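Local coordinates for protein pyridoxamine 5-phosphate-dependent dehydrase (Escherichia coli, PDB 3B8X) that catalyses the pyridoxal phosphate-dependent removal of the C3' hydroxyl group from GDP-4-keto-6-deoxymannose, a step in the biosynthesis of L-colitose for the bacterial O-antigen, at residues T93-Q98 / G338-N343; L64-L69 / Q98-R103. The protein carries 1 engineered substitution. All coordinates share one frame; numbering follows the deposited sequence.

Overall arrangement
Helix 91-99 is common to both contacts, whose centres lie about 14 Å apart. Along the chain the segments alternate: 64-69 comes first, then 93-98 and 98-103, which share Gln98, and finally 338-343. Contact 2 joins residues 64-69 on helix 58-68 to the end of helix 91-99 and the turn that leads into strand 103-107 of the mixed main sheet, whereas contact 1 joins the flank of helix 91-99 to the loop between strand 332-333 and helix 344-347. One helix thus packs against the helix preceding it in the chain and a loop some 240 residues on. Both contacts touch the second subunit; Thr93 touches the cofactor-sugar adduct, whereas the Ile66 side chain is about 11 Å from it.

Contact 1: residues T93-Q98 / G338-N343; sequences TYYPLQ and GNFLKN. With NA (sodium ion), chain M.
The side chain of Tyr94 leaves its helix with CG beside the backbone N and anti to the carbonyl carbon (chi1 -56°), while Phe340 holds CG anti to its own N (chi1 -164°); together these torsions lay the two rings over each other. The result is a face-to-face stack with centroids 4.0 Å apart and planes inclined at 27°. Tyr94 CD2 sits over the centre of the Phe340 ring, and Tyr94 CE2 comes within 3.4 Å of Phe340 CG. The side chains run past each other in opposite directions, so the phenol end of Tyr94 comes to lie beside Phe340 CB, and Tyr94 OH donates to the carbonyl oxygen of Pro86. Tyrosine suits this place because a flat apolar face and a polar end are both used.

The stack packs helix 91-99 of the aminotransferase fold against the short 3-10 turn 340-342; Phe106 of strand 103-107 meets the Tyr94 ring and also touches the Phe340 side chain. An Asx turn starts that 3-10 segment: Asn339 OD1 accepts from Leu341 N at 3.0 Å, with the donor well above the carbonyl plane. At the edge of the Phe340 ring, Tyr95 CE1 approaches Phe340 CZ at 4.3 Å; the Tyr95 hydroxyl is hydrogen-bonded to the carbonyl of His217 of the second subunit. Asn343 OD1 binds a sodium ion at 2.3 Å, which Asp345 and the carbonyl of Phe244 of the second subunit also bind.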
# COMPACT_ATOMS: atom_id res chain seq x y z
N THR B 93 -13.42 1.75 -0.40
CA THR B 93 -14.15 2.32 0.73
C THR B 93 -14.54 1.08 1.59
O THR B 93 -14.39 1.06 2.83
CB THR B 93 -15.45 2.97 0.31
OG1 THR B 93 -15.15 4.01 -0.63
CG2 THR B 93 -16.07 3.63 1.55
N TYR B 94 -14.97 0.02 0.91
CA TYR B 94 -15.43 -1.21 1.57
C TYR B 94 -14.43 -2.26 2.12
O TYR B 94 -14.66 -2.87 3.18
CB TYR B 94 -16.38 -1.92 0.60
CG TYR B 94 -17.52 -1.03 0.16
CD1 TYR B 94 -18.44 -0.55 1.08
CD2 TYR B 94 -17.65 -0.66 -1.16
CE1 TYR B 94 -19.45 0.31 0.67
CE2 TYR B 94 -18.67 0.15 -1.61
CZ TYR B 94 -19.58 0.61 -0.68
OH TYR B 94 -20.58 1.46 -1.12
N TYR B 95 -13.35 -2.52 1.38
CA TYR B 95 -12.44 -3.61 1.75
C TYR B 95 -11.84 -3.53 3.14
O TYR B 95 -11.73 -4.56 3.84
CB TYR B 95 -11.37 -3.86 0.68
CG TYR B 95 -11.85 -4.13 -0.77
CD1 TYR B 95 -13.04 -4.80 -1.07
CD2 TYR B 95 -11.09 -3.68 -1.84
CE1 TYR B 95 -13.43 -5.03 -2.40
CE2 TYR B 95 -11.46 -3.91 -3.15
CZ TYR B 95 -12.63 -4.57 -3.43
OH TYR B 95 -12.92 -4.83 -4.75
N PRO B 96 -11.29 -2.36 3.50
CA PRO B 96 -10.63 -2.24 4.80
C PRO B 96 -11.66 -2.65 5.87
O PRO B 96 -11.33 -3.06 6.96
CB PRO B 96 -10.30 -0.73 4.91
CG PRO B 96 -10.29 -0.22 3.48
CD PRO B 96 -11.26 -1.11 2.71
N LEU B 97 -12.94 -2.53 5.57
CA LEU B 97 -13.94 -2.83 6.59
C LEU B 97 -13.90 -4.30 6.82
O LEU B 97 -13.83 -4.77 7.95
CB LEU B 97 -15.33 -2.35 6.14
CG LEU B 97 -15.49 -0.87 5.75
CD1 LEU B 97 -16.97 -0.59 5.51
CD2 LEU B 97 -14.95 0.07 6.86
N GLN B 98 -13.87 -5.04 5.73
CA GLN B 98 -13.84 -6.50 5.84
C GLN B 98 -12.48 -6.93 6.32
O GLN B 98 -12.36 -7.97 6.94
CB GLN B 98 -14.00 -7.10 4.45
CG GLN B 98 -13.99 -8.64 4.40
CD GLN B 98 -12.59 -9.23 4.21
OE1 GLN B 98 -11.63 -8.56 3.82
NE2 GLN B 98 -12.46 -10.51 4.58
N GLY B 338 -21.46 1.43 -8.54
CA GLY B 338 -22.86 1.22 -8.87
C GLY B 338 -23.40 0.65 -7.57
O GLY B 338 -22.91 1.00 -6.48
N ASN B 339 -24.37 -0.26 -7.66
CA ASN B 339 -24.87 -0.91 -6.46
C ASN B 339 -23.88 -1.97 -6.00
O ASN B 339 -23.80 -3.08 -6.55
CB ASN B 339 -26.19 -1.60 -6.73
CG ASN B 339 -26.68 -2.38 -5.52
OD1 ASN B 339 -26.33 -2.06 -4.39
ND2 ASN B 339 -27.49 -3.39 -5.76
N PHE B 340 -23.10 -1.62 -5.00
CA PHE B 340 -22.10 -2.54 -4.53
C PHE B 340 -22.74 -3.85 -4.07
O PHE B 340 -22.08 -4.87 -4.04
CB PHE B 340 -21.29 -1.90 -3.40
CG PHE B 340 -19.99 -2.61 -3.10
CD1 PHE B 340 -18.90 -2.46 -3.94
CD2 PHE B 340 -19.85 -3.39 -1.96
CE1 PHE B 340 -17.70 -3.10 -3.68
CE2 PHE B 340 -18.66 -4.05 -1.67
CZ PHE B 340 -17.58 -3.92 -2.56
N LEU B 341 -24.03 -3.84 -3.70
CA LEU B 341 -24.56 -5.10 -3.22
C LEU B 341 -24.66 -6.18 -4.24
O LEU B 341 -24.89 -7.33 -3.92
CB LEU B 341 -25.81 -4.94 -2.39
CG LEU B 341 -25.26 -4.20 -1.19
CD1 LEU B 341 -25.97 -2.86 -0.97
CD2 LEU B 341 -25.24 -5.12 0.03
N LYS B 342 -24.41 -5.84 -5.48
CA LYS B 342 -24.48 -6.86 -6.48
C LYS B 342 -23.27 -7.76 -6.38
O LYS B 342 -23.27 -8.85 -6.94
CB LYS B 342 -24.48 -6.23 -7.86
CG LYS B 342 -23.14 -5.62 -8.20
CD LYS B 342 -23.15 -4.81 -9.48
CE LYS B 342 -22.26 -3.57 -9.28
NZ LYS B 342 -22.00 -2.79 -10.54
N ASN B 343 -22.23 -7.30 -5.70
CA ASN B 343 -20.97 -8.02 -5.67
C ASN B 343 -20.92 -9.23 -4.75
O ASN B 343 -20.25 -9.26 -3.72
CB ASN B 343 -19.77 -7.07 -5.44
CG ASN B 343 -19.62 -6.03 -6.56
OD1 ASN B 343 -19.29 -6.35 -7.70
ND2 ASN B 343 -19.79 -4.74 -6.22
NA NA M . -18.27 -8.32 -8.42
O HOH W 1 -20.53 -9.23 -8.70
O HOH W 2 -19.02 -7.95 -10.61

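Contact 2: residues L64-L69 / Q98-R103; sequences LMIAAL and QQYGLR
A backbone CH group, the CA of Ala67, lies over the face of the Tyr100 ring, 4.0 Å from its centroid and 23° off the ring normal. Alanine suits the place of this CH-pi contact, its small side chain letting the ring come close to the helix backbone: the methyl continues the line of contact along the tyrosine, with CB 3.4 Å from Tyr100 CZ and tight against the hydroxyl, 3.1 Å from Tyr100 OH. The ring reaches this surface because CG stands beside the backbone N of Tyr100 (chi1 -77°), which carries the phenol across helix 58-68. Its hydroxyl is hydrogen-bonded to that of Tyr249, so the polar end has a partner although it runs along an apolar helix, and Phe70 meets the same ring at an intermediate tilt.

Tyr100 stands where helix 91-99 stops in a Schellman motif. Gly101 is the C-prime residue, its positive phi being easily adopted by glycine; Gly101 N bonds to Gln98 O, and Leu102 N turns back to Leu97 O. The chain then enters strand 103-107 of the main sheet, and the turn sets Tyr100 and Leu102 both toward helix 58-68.

Ile66 meets both from the helix side through its CG2 methyl, while CD1 leads away from Tyr100. Ile66 CG2 touches Tyr100 CB at 3.9 Å and Leu102 CD1 at 4.0 Å, so that a single methyl serves both neighbours. Ile66 also packs on Leu159 of strand 157-161, bringing the sheet against the same helix, while Ala67 rests on Ile214 of helix 205-214.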
# COMPACT_ATOMS: atom_id res chain seq x y z
N LEU B 64 -5.60 2.87 6.34
CA LEU B 64 -5.09 3.42 7.62
C LEU B 64 -6.17 4.05 8.47
O LEU B 64 -6.05 4.03 9.70
CB LEU B 64 -3.95 4.42 7.39
CG LEU B 64 -2.61 3.90 6.79
CD1 LEU B 64 -1.37 4.70 7.13
CD2 LEU B 64 -2.35 2.45 7.10
N MET B 65 -7.16 4.69 7.84
CA MET B 65 -8.24 5.33 8.61
C MET B 65 -8.91 4.28 9.49
O MET B 65 -9.07 4.48 10.70
CB MET B 65 -9.25 6.02 7.70
CG MET B 65 -10.34 6.60 8.48
SD MET B 65 -11.40 7.63 7.43
CE MET B 65 -12.09 6.49 6.19
N ILE B 66 -9.30 3.16 8.89
CA ILE B 66 -9.94 2.05 9.65
C ILE B 66 -8.99 1.39 10.66
O ILE B 66 -9.32 1.13 11.81
CB ILE B 66 -10.48 0.96 8.66
CG1 ILE B 66 -11.46 1.61 7.69
CG2 ILE B 66 -11.12 -0.19 9.41
CD1 ILE B 66 -12.55 2.41 8.42
N ALA B 67 -7.80 1.06 10.21
CA ALA B 67 -6.86 0.41 11.10
C ALA B 67 -6.55 1.20 12.36
O ALA B 67 -6.46 0.66 13.47
CB ALA B 67 -5.60 0.16 10.34
N ALA B 68 -6.29 2.48 12.19
CA ALA B 68 -5.96 3.27 13.36
C ALA B 68 -6.96 3.15 14.51
O ALA B 68 -6.57 3.23 15.65
CB ALA B 68 -5.80 4.71 12.97
N LEU B 69 -8.24 3.00 14.19
CA LEU B 69 -9.28 2.91 15.21
C LEU B 69 -9.17 1.68 16.10
O LEU B 69 -9.78 1.61 17.16
CB LEU B 69 -10.66 2.98 14.58
CG LEU B 69 -10.92 4.28 13.82
CD1 LEU B 69 -12.17 4.21 12.93
CD2 LEU B 69 -10.96 5.44 14.78
N GLN B 98 -13.87 -5.04 5.73
CA GLN B 98 -13.84 -6.50 5.84
C GLN B 98 -12.48 -6.93 6.32
O GLN B 98 -12.36 -7.97 6.94
CB GLN B 98 -14.00 -7.10 4.45
CG GLN B 98 -13.99 -8.64 4.40
CD GLN B 98 -12.59 -9.23 4.21
OE1 GLN B 98 -11.63 -8.56 3.82
NE2 GLN B 98 -12.46 -10.51 4.58
N GLN B 99 -11.45 -6.19 5.94
CA GLN B 99 -10.09 -6.51 6.31
C GLN B 99 -9.87 -6.37 7.80
O GLN B 99 -9.03 -7.06 8.35
CB GLN B 99 -9.11 -5.72 5.47
CG GLN B 99 -9.18 -6.25 4.01
CD GLN B 99 -8.69 -5.25 2.94
OE1 GLN B 99 -8.48 -4.07 3.23
NE2 GLN B 99 -8.42 -5.77 1.73
N TYR B 100 -10.67 -5.55 8.46
CA TYR B 100 -10.59 -5.40 9.92
C TYR B 100 -11.70 -6.10 10.66
O TYR B 100 -11.92 -5.84 11.84
CB TYR B 100 -10.43 -3.96 10.34
CG TYR B 100 -9.00 -3.54 10.09
CD1 TYR B 100 -8.54 -3.30 8.79
CD2 TYR B 100 -8.07 -3.53 11.14
CE1 TYR B 100 -7.19 -3.03 8.54
CE2 TYR B 100 -6.74 -3.31 10.89
CZ TYR B 100 -6.30 -3.07 9.61
OH TYR B 100 -4.97 -2.75 9.44
N GLY B 101 -12.38 -7.00 9.95
CA GLY B 101 -13.47 -7.82 10.49
C GLY B 101 -14.65 -7.08 11.09
O GLY B 101 -15.24 -7.53 12.07
N LEU B 102 -15.04 -5.96 10.50
CA LEU B 102 -16.18 -5.22 10.99
C LEU B 102 -17.52 -5.74 10.43
O LEU B 102 -17.57 -6.43 9.41
CB LEU B 102 -16.02 -3.73 10.71
CG LEU B 102 -14.84 -3.05 11.40
CD1 LEU B 102 -14.63 -1.67 10.68
CD2 LEU B 102 -15.18 -2.86 12.87
N ARG B 103 -18.62 -5.44 11.11
CA ARG B 103 -19.92 -5.86 10.60
C ARG B 103 -20.38 -4.66 9.78
O ARG B 103 -20.58 -3.60 10.34
CB ARG B 103 -20.89 -6.09 11.77
CG ARG B 103 -22.33 -6.44 11.39
CD ARG B 103 -22.36 -7.55 10.33
NE ARG B 103 -23.68 -8.16 10.15
CZ ARG B 103 -24.41 -8.67 11.13
NH1 ARG B 103 -23.97 -8.62 12.38
NH2 ARG B 103 -25.59 -9.21 10.85